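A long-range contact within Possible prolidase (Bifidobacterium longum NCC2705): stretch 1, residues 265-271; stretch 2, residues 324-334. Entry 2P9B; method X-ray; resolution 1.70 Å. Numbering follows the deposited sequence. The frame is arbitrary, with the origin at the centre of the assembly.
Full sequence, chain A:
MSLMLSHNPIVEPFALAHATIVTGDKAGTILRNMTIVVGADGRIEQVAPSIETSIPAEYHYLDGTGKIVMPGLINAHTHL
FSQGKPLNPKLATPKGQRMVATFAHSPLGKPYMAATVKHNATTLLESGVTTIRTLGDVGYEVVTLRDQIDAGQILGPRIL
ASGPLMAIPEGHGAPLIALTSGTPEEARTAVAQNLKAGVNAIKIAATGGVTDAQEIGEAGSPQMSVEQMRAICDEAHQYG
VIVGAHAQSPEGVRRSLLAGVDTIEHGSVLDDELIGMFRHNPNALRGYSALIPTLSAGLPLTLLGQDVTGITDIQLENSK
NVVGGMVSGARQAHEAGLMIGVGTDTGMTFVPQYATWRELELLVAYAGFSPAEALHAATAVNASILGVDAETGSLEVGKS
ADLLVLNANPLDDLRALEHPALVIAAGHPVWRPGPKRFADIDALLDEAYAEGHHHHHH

Stretch 1 (265-271) EHGSVLD
Stretch 2 324-334: GGMVSGARQAH

Stretch 2 is helical throughout, part of a longer helix with regular i to i+4 hydrogen bonds. Stretch 1 turns a corner at Glu265 and crosses the helix steeply, mostly as loop. Together they bury 399 Å².

Gly325 opens the contact. Its CA lies 4.4 Å from Ser268 CA, and its O is 3.2 Å from Ser268 C. Gly325 O is already taken by Gly329 N at 2.8 Å.

Met326 is selenomethionine, with chi1 m, chi2 t and chi3 p. Its CG packs 3.6 Å from His266 O and 3.7 Å from Gly267 O. Its SE reaches 4.0 Å from CD2 of His266 (phi/psi 80/-77, chi1 m, chi2 66°), oblique to the ring. One water donates to both His266 O (2.7 Å) and Met326 O (3.0 Å). Gly267 has phi/psi of 88/-171, a conformation that calls for glycine.

The CA-to-CB bond of Ser328 (chi1 t) points toward stretch 1; its OG is 4.1 Å from Val269 CG2.

At Gly329 the CA atoms come nearest, 4.2 Å from Gly329 CA to Val269 CA. Gly329 CA also makes a CA-H...O contact with Ser268 O at 3.3 Å. A CB here would clash with that oxygen, so glycine fits. Ser268 (phi/psi -154/-177, chi1 p) points its CB away, and its OG donates to Val269 O at 3.2 Å.

The CA-to-CB bond of Gln332 (chi1 m, chi2 t, chi3 -47°) points toward stretch 1. Its OE1 accepts a hydrogen bond from Leu270 N at 2.6 Å and 164°. The long, polar side chain thus satisfies a backbone amide. Val269 (phi/psi -66/146, chi1 p) places CG2 3.6 Å from Gln332 OE1.

Ala333 ends the contact. Its CB is 4.2 Å from CD1 of buried Leu270 (phi/psi -114/170, chi1 m, chi2 t). The same CD1 lies 3.7 Å from Gly329 O.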

# COMPACT_ATOMS: atom_id res chain seq x y z
N GLU A 265 3.47 2.70 -10.16
CA GLU A 265 2.85 1.43 -9.83
C GLU A 265 3.09 0.44 -10.96
O GLU A 265 2.93 0.77 -12.13
CB GLU A 265 1.34 1.57 -9.62
CG GLU A 265 0.95 2.07 -8.24
CD GLU A 265 1.39 3.49 -8.00
OE1 GLU A 265 1.06 4.35 -8.85
OE2 GLU A 265 2.05 3.75 -6.98
N HIS A 266 3.47 -0.78 -10.57
CA HIS A 266 3.78 -1.88 -11.49
C HIS A 266 5.21 -1.67 -11.99
O HIS A 266 6.14 -2.33 -11.54
CB HIS A 266 2.79 -1.93 -12.66
CG HIS A 266 1.40 -2.31 -12.26
ND1 HIS A 266 0.61 -1.51 -11.46
CD2 HIS A 266 0.66 -3.40 -12.54
CE1 HIS A 266 -0.56 -2.09 -11.27
NE2 HIS A 266 -0.56 -3.24 -11.92
N GLY A 267 5.38 -0.74 -12.93
CA GLY A 267 6.71 -0.47 -13.43
C GLY A 267 7.15 -1.33 -14.60
O GLY A 267 6.37 -2.08 -15.16
N SER A 268 8.43 -1.21 -14.95
CA SER A 268 8.98 -1.95 -16.07
C SER A 268 10.47 -2.14 -15.85
O SER A 268 11.00 -1.75 -14.82
CB SER A 268 8.79 -1.13 -17.35
OG SER A 268 9.55 0.07 -17.28
N VAL A 269 11.13 -2.75 -16.83
CA VAL A 269 12.57 -2.94 -16.73
C VAL A 269 13.17 -1.53 -16.75
O VAL A 269 12.64 -0.63 -17.41
CB VAL A 269 13.10 -3.79 -17.90
CG1 VAL A 269 12.78 -3.11 -19.22
CG2 VAL A 269 14.61 -4.00 -17.75
N LEU A 270 14.27 -1.34 -16.02
CA LEU A 270 14.89 -0.03 -15.94
C LEU A 270 16.28 0.04 -16.57
O LEU A 270 16.86 -0.97 -16.95
CB LEU A 270 15.01 0.39 -14.48
CG LEU A 270 13.72 0.38 -13.65
CD1 LEU A 270 14.05 0.56 -12.18
CD2 LEU A 270 12.79 1.47 -14.15
N ASP A 271 16.78 1.27 -16.69
CA ASP A 271 18.11 1.54 -17.21
C ASP A 271 18.65 2.64 -16.29
O ASP A 271 17.93 3.12 -15.42
CB ASP A 271 18.08 2.01 -18.68
CG ASP A 271 17.16 3.19 -18.90
OD1 ASP A 271 17.21 4.16 -18.13
OD2 ASP A 271 16.38 3.15 -19.88
N GLY A 324 7.33 -9.76 -16.54
CA GLY A 324 8.76 -9.96 -16.57
C GLY A 324 9.47 -8.64 -16.30
O GLY A 324 10.47 -8.59 -15.59
N GLY A 325 8.93 -7.57 -16.87
CA GLY A 325 9.50 -6.25 -16.66
C GLY A 325 9.29 -5.77 -15.23
O GLY A 325 10.16 -5.13 -14.66
N MSE A 326 8.12 -6.07 -14.65
CA MSE A 326 7.84 -5.67 -13.28
C MSE A 326 8.84 -6.35 -12.34
O MSE A 326 9.39 -5.73 -11.43
CB MSE A 326 6.41 -6.06 -12.87
CG MSE A 326 5.29 -5.22 -13.52
SE MSE A 326 3.54 -6.00 -13.43
CE MSE A 326 3.55 -6.46 -11.60
N VAL A 327 9.06 -7.64 -12.56
CA VAL A 327 9.98 -8.38 -11.72
C VAL A 327 11.41 -7.90 -11.90
O VAL A 327 12.09 -7.59 -10.92
CB VAL A 327 9.89 -9.90 -12.01
CG1 VAL A 327 11.00 -10.64 -11.30
CG2 VAL A 327 8.53 -10.42 -11.56
N SER A 328 11.86 -7.82 -13.14
CA SER A 328 13.21 -7.38 -13.41
C SER A 328 13.43 -5.96 -12.87
O SER A 328 14.45 -5.69 -12.23
CB SER A 328 13.49 -7.42 -14.91
OG SER A 328 14.86 -7.13 -15.17
N GLY A 329 12.47 -5.07 -13.12
CA GLY A 329 12.59 -3.70 -12.64
C GLY A 329 12.65 -3.58 -11.13
O GLY A 329 13.36 -2.73 -10.60
N ALA A 330 11.91 -4.43 -10.42
CA ALA A 330 11.91 -4.38 -8.97
C ALA A 330 13.27 -4.82 -8.45
O ALA A 330 13.79 -4.27 -7.49
CB ALA A 330 10.81 -5.29 -8.41
N ARG A 331 13.85 -5.83 -9.09
CA ARG A 331 15.15 -6.33 -8.68
C ARG A 331 16.20 -5.26 -8.92
O ARG A 331 17.07 -5.02 -8.08
CB ARG A 331 15.51 -7.59 -9.49
CG ARG A 331 16.77 -8.29 -9.01
CD ARG A 331 17.36 -9.15 -10.11
NE ARG A 331 17.90 -8.34 -11.20
CZ ARG A 331 18.95 -7.52 -11.07
NH1 ARG A 331 19.57 -7.42 -9.90
NH2 ARG A 331 19.37 -6.81 -12.11
N GLN A 332 16.12 -4.61 -10.08
CA GLN A 332 17.07 -3.56 -10.41
C GLN A 332 16.94 -2.41 -9.42
O GLN A 332 17.94 -1.92 -8.90
CB GLN A 332 16.80 -3.04 -11.83
CG GLN A 332 16.99 -4.10 -12.89
CD GLN A 332 16.56 -3.62 -14.25
OE1 GLN A 332 15.48 -3.05 -14.41
NE2 GLN A 332 17.39 -3.86 -15.26
N ALA A 333 15.71 -2.00 -9.16
CA ALA A 333 15.46 -0.91 -8.22
C ALA A 333 16.03 -1.25 -6.84
O ALA A 333 16.64 -0.41 -6.18
CB ALA A 333 13.95 -0.65 -8.12
N HIS A 334 15.84 -2.50 -6.41
CA HIS A 334 16.35 -2.93 -5.11
C HIS A 334 17.88 -2.86 -5.13
O HIS A 334 18.50 -2.39 -4.19
CB HIS A 334 15.90 -4.37 -4.82
CG HIS A 334 16.34 -4.88 -3.48
ND1 HIS A 334 15.94 -4.30 -2.30
CD2 HIS A 334 17.13 -5.92 -3.14
CE1 HIS A 334 16.47 -4.96 -1.28
NE2 HIS A 334 17.19 -5.95 -1.76
O HOH W 1 8.77 -2.87 -10.96